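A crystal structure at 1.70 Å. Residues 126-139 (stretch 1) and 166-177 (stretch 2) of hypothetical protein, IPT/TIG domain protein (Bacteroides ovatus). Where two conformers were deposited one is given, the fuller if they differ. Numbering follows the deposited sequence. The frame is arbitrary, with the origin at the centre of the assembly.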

ATOM      1  N   ASP A 126      -2.032  15.642 -19.233  1.00 21.91           N
ATOM      2  CA  ASP A 126      -3.382  15.519 -19.751  1.00 21.81           C
ATOM      3  C   ASP A 126      -4.181  14.694 -18.748  1.00 20.58           C
ATOM      4  O   ASP A 126      -3.617  13.842 -18.077  1.00 18.93           O
ATOM      5  CB  ASP A 126      -3.360  14.803 -21.093  1.00 23.65           C
ATOM      6  CG  ASP A 126      -2.562  15.555 -22.145  1.00 30.15           C
ATOM      7  OD1 ASP A 126      -2.646  16.803 -22.194  1.00 30.17           O
ATOM      8  OD2 ASP A 126      -1.838  14.889 -22.904  1.00 29.65           O
ATOM      9  N   VAL A 127      -5.487  14.933 -18.678  1.00 19.22           N
ATOM     10  CA  VAL A 127      -6.376  14.120 -17.880  1.00 19.45           C
ATOM     11  C   VAL A 127      -7.281  13.299 -18.816  1.00 19.41           C
ATOM     12  O   VAL A 127      -8.077  13.846 -19.574  1.00 19.69           O
ATOM     13  CB  VAL A 127      -7.190  14.968 -16.895  1.00 20.81           C
ATOM     14  CG1 VAL A 127      -8.262  14.133 -16.209  1.00 19.77           C
ATOM     15  CG2 VAL A 127      -6.271  15.640 -15.875  1.00 20.15           C
ATOM     16  N   LEU A 128      -7.130  11.982 -18.771  1.00 19.84           N
ATOM     17  CA  LEU A 128      -7.911  11.074 -19.602  1.00 20.58           C
ATOM     18  C   LEU A 128      -7.914   9.656 -19.067  1.00 20.72           C
ATOM     19  O   LEU A 128      -6.992   9.238 -18.357  1.00 19.20           O
ATOM     20  CB  LEU A 128      -7.393  11.013 -21.028  1.00 24.35           C
ATOM     21  CG  LEU A 128      -6.008  10.404 -21.282  1.00 26.17           C
ATOM     22  CD1 LEU A 128      -5.896   9.879 -22.705  1.00 33.98           C
ATOM     23  CD2 LEU A 128      -4.939  11.436 -21.051  1.00 27.35           C
ATOM     24  N   ALA A 129      -8.977   8.935 -19.425  1.00 19.76           N
ATOM     25  CA  ALA A 129      -9.042   7.494 -19.237  1.00 19.34           C
ATOM     26  C   ALA A 129      -8.139   6.856 -20.290  1.00 18.69           C
ATOM     27  O   ALA A 129      -8.129   7.259 -21.455  1.00 19.47           O
ATOM     28  CB  ALA A 129     -10.471   6.997 -19.414  1.00 18.01           C
ATOM     29  N   GLY A 130      -7.376   5.863 -19.874  1.00 18.14           N
ATOM     30  CA  GLY A 130      -6.564   5.113 -20.794  1.00 18.77           C
ATOM     31  C   GLY A 130      -5.833   3.938 -20.156  1.00 19.26           C
ATOM     32  O   GLY A 130      -5.930   3.715 -18.948  1.00 18.45           O
ATOM     33  N   PRO A 131      -5.075   3.209 -20.980  1.00 20.40           N
ATOM     34  CA  PRO A 131      -4.195   2.130 -20.539  1.00 21.26           C
ATOM     35  C   PRO A 131      -3.204   2.601 -19.502  1.00 20.49           C
ATOM     36  O   PRO A 131      -2.861   3.787 -19.473  1.00 20.17           O
ATOM     37  CB  PRO A 131      -3.440   1.729 -21.820  1.00 22.90           C
ATOM     38  CG  PRO A 131      -4.285   2.206 -22.946  1.00 25.17           C
ATOM     39  CD  PRO A 131      -5.010   3.419 -22.437  1.00 22.64           C
ATOM     40  N   PHE A 132      -2.712   1.670 -18.685  1.00 19.95           N
ATOM     41  CA  PHE A 132      -1.683   1.966 -17.689  1.00 20.30           C
ATOM     42  C   PHE A 132      -0.531   2.801 -18.275  1.00 21.14           C
ATOM     43  O   PHE A 132      -0.051   3.731 -17.633  1.00 21.51           O
ATOM     44  CB  PHE A 132      -1.092   0.660 -17.110  1.00 21.35           C
ATOM     45  CG  PHE A 132      -1.894   0.036 -15.988  1.00 20.90           C
ATOM     46  CD1 PHE A 132      -3.210   0.408 -15.711  1.00 20.41           C
ATOM     47  CD2 PHE A 132      -1.314  -0.952 -15.205  1.00 22.60           C
ATOM     48  CE1 PHE A 132      -3.911  -0.186 -14.673  1.00 20.98           C
ATOM     49  CE2 PHE A 132      -2.015  -1.534 -14.174  1.00 21.86           C
ATOM     50  CZ  PHE A 132      -3.313  -1.157 -13.910  1.00 20.28           C
ATOM     51  N   ASP A 133      -0.090   2.433 -19.469  1.00 21.19           N
ATOM     52  CA  ASP A 133       1.024   3.111 -20.145  1.00 24.93           C
ATOM     53  C   ASP A 133       0.695   4.468 -20.795  1.00 24.16           C
ATOM     54  O   ASP A 133       1.607   5.157 -21.247  1.00 23.28           O
ATOM     55  CB  ASP A 133       1.622   2.186 -21.204  1.00 26.48           C
ATOM     56  CG  ASP A 133       2.986   2.664 -21.691  1.00 28.80           C
ATOM     57  OD1 ASP A 133       3.849   2.957 -20.833  1.00 30.65           O
ATOM     58  OD2 ASP A 133       3.171   2.764 -22.922  1.00 29.50           O
ATOM     59  N   ASP A 134      -0.578   4.855 -20.830  1.00 23.36           N
ATOM     60  CA  ASP A 134      -1.019   6.013 -21.628  1.00 23.51           C
ATOM     61  C   ASP A 134      -2.354   6.554 -21.076  1.00 21.63           C
ATOM     62  O   ASP A 134      -3.412   6.489 -21.721  1.00 22.27           O
ATOM     63  CB  ASP A 134      -1.147   5.590 -23.093  1.00 26.70           C
ATOM     64  CG  ASP A 134      -1.022   6.757 -24.071  1.00 29.96           C
ATOM     65  OD1 ASP A 134      -1.039   7.927 -23.656  1.00 29.33           O
ATOM     66  OD2 ASP A 134      -0.927   6.489 -25.282  1.00 38.71           O
ATOM     67  N   CYS A 135      -2.298   7.060 -19.861  1.00 19.75           N
ATOM     68  CA  CYS A 135      -3.502   7.511 -19.164  1.00 19.46           C
ATOM     69  C   CYS A 135      -3.229   8.874 -18.531  1.00 18.03           C
ATOM     70  O   CYS A 135      -3.746   9.172 -17.454  1.00 19.19           O
ATOM     71  CB  CYS A 135      -3.911   6.506 -18.085  1.00 20.77           C
ATOM     72  SG  CYS A 135      -2.646   6.193 -16.817  1.00 21.38           S
ATOM     73  N   GLY A 136      -2.403   9.683 -19.195  1.00 18.50           N
ATOM     74  CA  GLY A 136      -2.107  11.024 -18.686  1.00 17.52           C
ATOM     75  C   GLY A 136      -1.511  11.000 -17.300  1.00 18.10           C
ATOM     76  O   GLY A 136      -0.735  10.089 -16.980  1.00 16.73           O
ATOM     77  N   ALA A 137      -1.888  11.990 -16.482  1.00 16.48           N
ATOM     78  CA  ALA A 137      -1.580  12.021 -15.070  1.00 15.86           C
ATOM     79  C   ALA A 137      -2.807  12.491 -14.280  1.00 16.10           C
ATOM     80  O   ALA A 137      -3.878  12.767 -14.853  1.00 16.53           O
ATOM     81  CB  ALA A 137      -0.330  12.886 -14.783  1.00 14.88           C
ATOM     82  N   PHE A 138      -2.653  12.565 -12.967  1.00 15.53           N
ATOM     83  CA  PHE A 138      -3.797  12.639 -12.060  1.00 15.46           C
ATOM     84  C   PHE A 138      -3.881  13.951 -11.286  1.00 16.99           C
ATOM     85  O   PHE A 138      -2.919  14.346 -10.621  1.00 17.40           O
ATOM     86  CB  PHE A 138      -3.736  11.440 -11.121  1.00 15.81           C
ATOM     87  CG  PHE A 138      -3.559  10.150 -11.864  1.00 15.34           C
ATOM     88  CD1 PHE A 138      -4.488   9.783 -12.830  1.00 16.06           C
ATOM     89  CD2 PHE A 138      -2.446   9.356 -11.670  1.00 17.10           C
ATOM     90  CE1 PHE A 138      -4.326   8.620 -13.555  1.00 18.53           C
ATOM     91  CE2 PHE A 138      -2.286   8.189 -12.384  1.00 16.66           C
ATOM     92  CZ  PHE A 138      -3.218   7.829 -13.347  1.00 18.11           C
ATOM     93  N   ASP A 139      -5.046  14.589 -11.336  1.00 17.86           N
ATOM     94  CA  ASP A 139      -5.249  15.886 -10.668  1.00 18.46           C
ATOM     95  C   ASP A 139      -5.221  15.806  -9.157  1.00 17.94           C
ATOM     96  O   ASP A 139      -4.672  16.687  -8.514  1.00 19.87           O
ATOM     97  CB  ASP A 139      -6.559  16.551 -11.106  1.00 19.89           C
ATOM     98  CG  ASP A 139      -6.483  17.170 -12.486  1.00 22.37           C
ATOM     99  OD1 ASP A 139      -5.374  17.544 -12.972  1.00 22.34           O
ATOM    100  OD2 ASP A 139      -7.567  17.305 -13.088  1.00 22.34           O
ATOM    101  N   HIS A 166     -10.496   4.812 -11.463  1.00 15.50           N
ATOM    102  CA  HIS A 166     -10.601   3.352 -11.264  1.00 16.43           C
ATOM    103  C   HIS A 166      -9.433   2.674 -11.966  1.00 16.30           C
ATOM    104  O   HIS A 166      -9.354   2.688 -13.195  1.00 17.73           O
ATOM    105  CB  HIS A 166     -11.911   2.865 -11.831  1.00 17.77           C
ATOM    106  CG  HIS A 166     -12.030   1.377 -11.923  1.00 19.39           C
ATOM    107  ND1 HIS A 166     -12.815   0.762 -12.874  1.00 21.96           N
ATOM    108  CD2 HIS A 166     -11.469   0.380 -11.197  1.00 20.13           C
ATOM    109  CE1 HIS A 166     -12.736  -0.552 -12.728  1.00 23.65           C
ATOM    110  NE2 HIS A 166     -11.919  -0.814 -11.722  1.00 21.28           N
ATOM    111  N   VAL A 167      -8.559   2.077 -11.171  1.00 16.47           N
ATOM    112  CA  VAL A 167      -7.450   1.309 -11.670  1.00 16.34           C
ATOM    113  C   VAL A 167      -7.920  -0.144 -11.789  1.00 17.52           C
ATOM    114  O   VAL A 167      -8.227  -0.787 -10.783  1.00 17.89           O
ATOM    115  CB  VAL A 167      -6.220   1.405 -10.753  1.00 16.76           C
ATOM    116  CG1 VAL A 167      -5.094   0.559 -11.298  1.00 17.23           C
ATOM    117  CG2 VAL A 167      -5.756   2.861 -10.575  1.00 16.73           C
ATOM    118  N   ASP A 168      -7.969  -0.635 -13.021  1.00 18.03           N
ATOM    119  CA  ASP A 168      -8.429  -1.985 -13.375  1.00 20.10           C
ATOM    120  C   ASP A 168      -7.210  -2.819 -13.747  1.00 20.20           C
ATOM    121  O   ASP A 168      -6.668  -2.696 -14.847  1.00 20.62           O
ATOM    122  CB  ASP A 168      -9.404  -1.860 -14.545  1.00 23.22           C
ATOM    123  CG  ASP A 168      -9.925  -3.189 -15.070  1.00 27.27           C
ATOM    124  OD1 ASP A 168      -9.404  -4.276 -14.739  1.00 27.52           O
ATOM    125  OD2 ASP A 168     -10.858  -3.124 -15.884  1.00 31.59           O
ATOM    126  N   PHE A 169      -6.778  -3.690 -12.844  1.00 20.73           N
ATOM    127  CA  PHE A 169      -5.542  -4.452 -13.065  1.00 21.09           C
ATOM    128  C   PHE A 169      -5.684  -5.532 -14.135  1.00 23.55           C
ATOM    129  O   PHE A 169      -4.718  -5.847 -14.836  1.00 24.78           O
ATOM    130  CB  PHE A 169      -5.043  -5.059 -11.746  1.00 21.31           C
ATOM    131  CG  PHE A 169      -4.422  -4.065 -10.804  1.00 20.76           C
ATOM    132  CD1 PHE A 169      -5.209  -3.293  -9.962  1.00 20.45           C
ATOM    133  CD2 PHE A 169      -3.047  -3.898 -10.747  1.00 21.76           C
ATOM    134  CE1 PHE A 169      -4.657  -2.377  -9.081  1.00 21.54           C
ATOM    135  CE2 PHE A 169      -2.486  -2.997  -9.850  1.00 20.96           C
ATOM    136  CZ  PHE A 169      -3.284  -2.222  -9.020  1.00 20.40           C
ATOM    137  N   VAL A 170      -6.882  -6.115 -14.261  1.00 23.21           N
ATOM    138  CA  VAL A 170      -7.102  -7.202 -15.218  1.00 25.02           C
ATOM    139  C   VAL A 170      -6.944  -6.644 -16.635  1.00 26.12           C
ATOM    140  O   VAL A 170      -6.278  -7.241 -17.474  1.00 27.06           O
ATOM    141  CB  VAL A 170      -8.495  -7.850 -15.038  1.00 25.30           C
ATOM    142  CG1 VAL A 170      -8.871  -8.756 -16.216  1.00 27.02           C
ATOM    143  CG2 VAL A 170      -8.539  -8.627 -13.725  1.00 25.81           C
ATOM    144  N   ASN A 171      -7.548  -5.485 -16.884  1.00 24.75           N
ATOM    145  CA  ASN A 171      -7.476  -4.850 -18.202  1.00 26.23           C
ATOM    146  C   ASN A 171      -6.348  -3.818 -18.339  1.00 24.47           C
ATOM    147  O   ASN A 171      -6.163  -3.247 -19.415  1.00 25.47           O
ATOM    148  CB  ASN A 171      -8.820  -4.229 -18.532  1.00 26.87           C
ATOM    149  CG  ASN A 171      -9.902  -5.268 -18.614  1.00 29.17           C
ATOM    150  OD1 ASN A 171      -9.760  -6.218 -19.359  1.00 30.38           O
ATOM    151  ND2 ASN A 171     -10.946  -5.140 -17.790  1.00 29.42           N
ATOM    152  N   GLN A 172      -5.602  -3.603 -17.257  1.00 23.39           N
ATOM    153  CA  GLN A 172      -4.498  -2.650 -17.250  0.50 22.50           C
ATOM    154  C   GLN A 172      -4.979  -1.301 -17.807  1.00 22.02           C
ATOM    155  O   GLN A 172      -4.422  -0.762 -18.757  1.00 21.22           O
ATOM    156  CB  GLN A 172      -3.320  -3.215 -18.040  0.50 23.71           C
ATOM    157  CG  GLN A 172      -2.829  -4.557 -17.514  0.50 24.13           C
ATOM    158  CD  GLN A 172      -1.856  -4.398 -16.365  0.50 23.20           C
ATOM    159  OE1 GLN A 172      -0.748  -3.899 -16.556  0.50 23.09           O
ATOM    160  NE2 GLN A 172      -2.250  -4.841 -15.167  0.50 24.01           N
ATOM    161  N   TYR A 173      -6.030  -0.772 -17.180  1.00 20.98           N
ATOM    162  CA  TYR A 173      -6.700   0.442 -17.644  1.00 20.44           C
ATOM    163  C   TYR A 173      -7.035   1.322 -16.455  1.00 19.57           C
ATOM    164  O   TYR A 173      -7.376   0.809 -15.393  1.00 18.68           O
ATOM    165  CB  TYR A 173      -7.981   0.057 -18.376  1.00 21.51           C
ATOM    166  CG  TYR A 173      -8.568   1.170 -19.213  1.00 21.51           C
ATOM    167  CD1 TYR A 173      -8.129   1.377 -20.512  1.00 23.83           C
ATOM    168  CD2 TYR A 173      -9.578   2.007 -18.713  1.00 22.73           C
ATOM    169  CE1 TYR A 173      -8.675   2.381 -21.309  1.00 23.58           C
ATOM    170  CE2 TYR A 173     -10.125   3.012 -19.512  1.00 22.96           C
ATOM    171  CZ  TYR A 173      -9.661   3.193 -20.795  1.00 23.91           C
ATOM    172  OH  TYR A 173     -10.175   4.197 -21.582  1.00 26.07           O
ATOM    173  N   VAL A 174      -6.910   2.638 -16.624  1.00 17.68           N
ATOM    174  CA  VAL A 174      -7.278   3.595 -15.576  1.00 17.24           C
ATOM    175  C   VAL A 174      -8.429   4.450 -16.081  1.00 18.40           C
ATOM    176  O   VAL A 174      -8.224   5.369 -16.858  1.00 17.22           O
ATOM    177  CB  VAL A 174      -6.128   4.519 -15.119  1.00 17.21           C
ATOM    178  CG1 VAL A 174      -6.569   5.325 -13.890  1.00 15.70           C
ATOM    179  CG2 VAL A 174      -4.858   3.713 -14.796  1.00 18.44           C
ATOM    180  N   ASP A 175      -9.638   4.135 -15.619  1.00 18.95           N
ATOM    181  CA  ASP A 175     -10.835   4.813 -16.079  1.00 19.32           C
ATOM    182  C   ASP A 175     -11.127   6.034 -15.221  1.00 17.39           C
ATOM    183  O   ASP A 175     -10.557   6.234 -14.152  1.00 16.39           O
ATOM    184  CB  ASP A 175     -12.030   3.857 -16.022  1.00 20.98           C
ATOM    185  CG  ASP A 175     -13.090   4.154 -17.077  1.00 26.20           C
ATOM    186  OD1 ASP A 175     -12.979   5.138 -17.848  1.00 23.31           O
ATOM    187  OD2 ASP A 175     -14.055   3.369 -17.132  1.00 29.35           O
ATOM    188  N   ILE A 176     -12.010   6.865 -15.736  1.00 18.16           N
ATOM    189  CA  ILE A 176     -12.637   7.962 -14.990  1.00 17.40           C
ATOM    190  C   ILE A 176     -14.083   7.568 -14.736  1.00 18.64           C
ATOM    191  O   ILE A 176     -14.832   7.239 -15.677  1.00 20.80           O
ATOM    192  CB  ILE A 176     -12.639   9.271 -15.798  1.00 19.15           C
ATOM    193  CG1 ILE A 176     -11.194   9.738 -16.034  1.00 20.56           C
ATOM    194  CG2 ILE A 176     -13.463  10.358 -15.057  1.00 18.83           C
ATOM    195  CD1 ILE A 176     -11.053  10.910 -16.985  1.00 23.22           C
ATOM    196  N   LYS A 177     -14.470   7.595 -13.469  1.00 19.48           N
ATOM    197  CA  LYS A 177     -15.829   7.261 -13.060  1.00 20.83           C
ATOM    198  C   LYS A 177     -16.689   8.530 -12.993  1.00 21.26           C
ATOM    199  O   LYS A 177     -16.373   9.459 -12.269  1.00 20.55           O
ATOM    200  CB  LYS A 177     -15.818   6.542 -11.702  1.00 22.73           C
ATOM    201  CG  LYS A 177     -17.223   6.199 -11.199  1.00 23.97           C
ATOM    202  CD  LYS A 177     -17.261   5.533  -9.836  1.00 26.68           C
ATOM    203  CE  LYS A 177     -18.676   5.059  -9.509  1.00 28.17           C
ATOM    204  NZ  LYS A 177     -19.222   4.098 -10.537  1.00 29.17           N
TER

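The contact is built on a very short antiparallel pairing. Stretch 2 is a hairpin, its strands, one running through 166-168 and one starting at Y173, tied by backbone hydrogen bonds, and stretch 1 lays just two strand residues, G130 and P131, along the second of them. G130 and V174 form the hydrogen-bonded pair: V174 N donates to G130 O at 2.7 Å, almost straight, and G130 N returns a longer bond to V174 O at 3.2 Å. One step on, P131 faces Y173 in a non-hydrogen-bonded pair. Proline has no amide hydrogen to offer, so this position costs the ladder nothing. The pairing then resumes with F132 N donating to Q172 O at 3.0 Å, and the chain turns away through a type I turn from P131 to D134, closed by D134 N bonding to P131 O at 2.9 Å. Two CA-H...O contacts supplement the cross-stretch bonds: A129 CA to V174 O at 3.3 Å, just before the ladder begins, and P131 CA to Q172 O at 3.4 Å, alongside the bond from F132 N.

The largest bump is F132. Its CA-to-CB bond points sideways, but with chi1 in the m well the end of the ring comes nearer to the hairpin and enters a hollow lined by V167, D168, F169, Q172, Y173 and V174. Q172 CA sits over one face of the F132 ring, close to the normal, a CH-pi contact. The ring's edge meets the face of F169 nearly perpendicularly, with F132 CZ 4.2 Å from F169 CD2, so hydrogens at the rim of one ring meet the pi cloud of the other. Aliphatic groups fill in around it: F132 CZ lies 3.6 Å from V167 CG1, and F132 CD1 3.8 Å from V174 CG2. The turn of the hairpin that helps form this hollow is braced from within: Q172 NE2 donates to F169 O at 2.7 Å, while N171 uses both its backbone N and ND2 to bond the carboxylate of D168.

V174 is the reciprocal bump, a buried valine reaching into stretch 1. Besides the contact with F132, V174 CG2 lies 3.9 Å from C135 SG, and V174 CG1 lies 4.0 Å from F138 CE1. Sulfur and aromatic carbon thus complete an apolar pocket around the two methyls.

The backbone of G130 packs on the Y173 ring: G130 C lies over one face, 3.4 Å from Y173 CE1. What excludes a CB is its own stretch, since an ideal G130 CB would fall 2.2 Å from D134 O. The Y173 side chain starts away from stretch 1 but its end comes nearer, bringing Y173 OH within 3.6 Å of A129 CB. A129 CB points toward the hairpin and also approaches D175 OD1 at 3.5 Å. Beyond it, I176 CD1 comes within 3.8 Å of A129 N and makes a looser contact with V127 CG1 at 4.3 Å.

The rule is economical: three backbone hydrogen bonds set the register, and two interlocking side chains, F132 and V174, supply much of the shape.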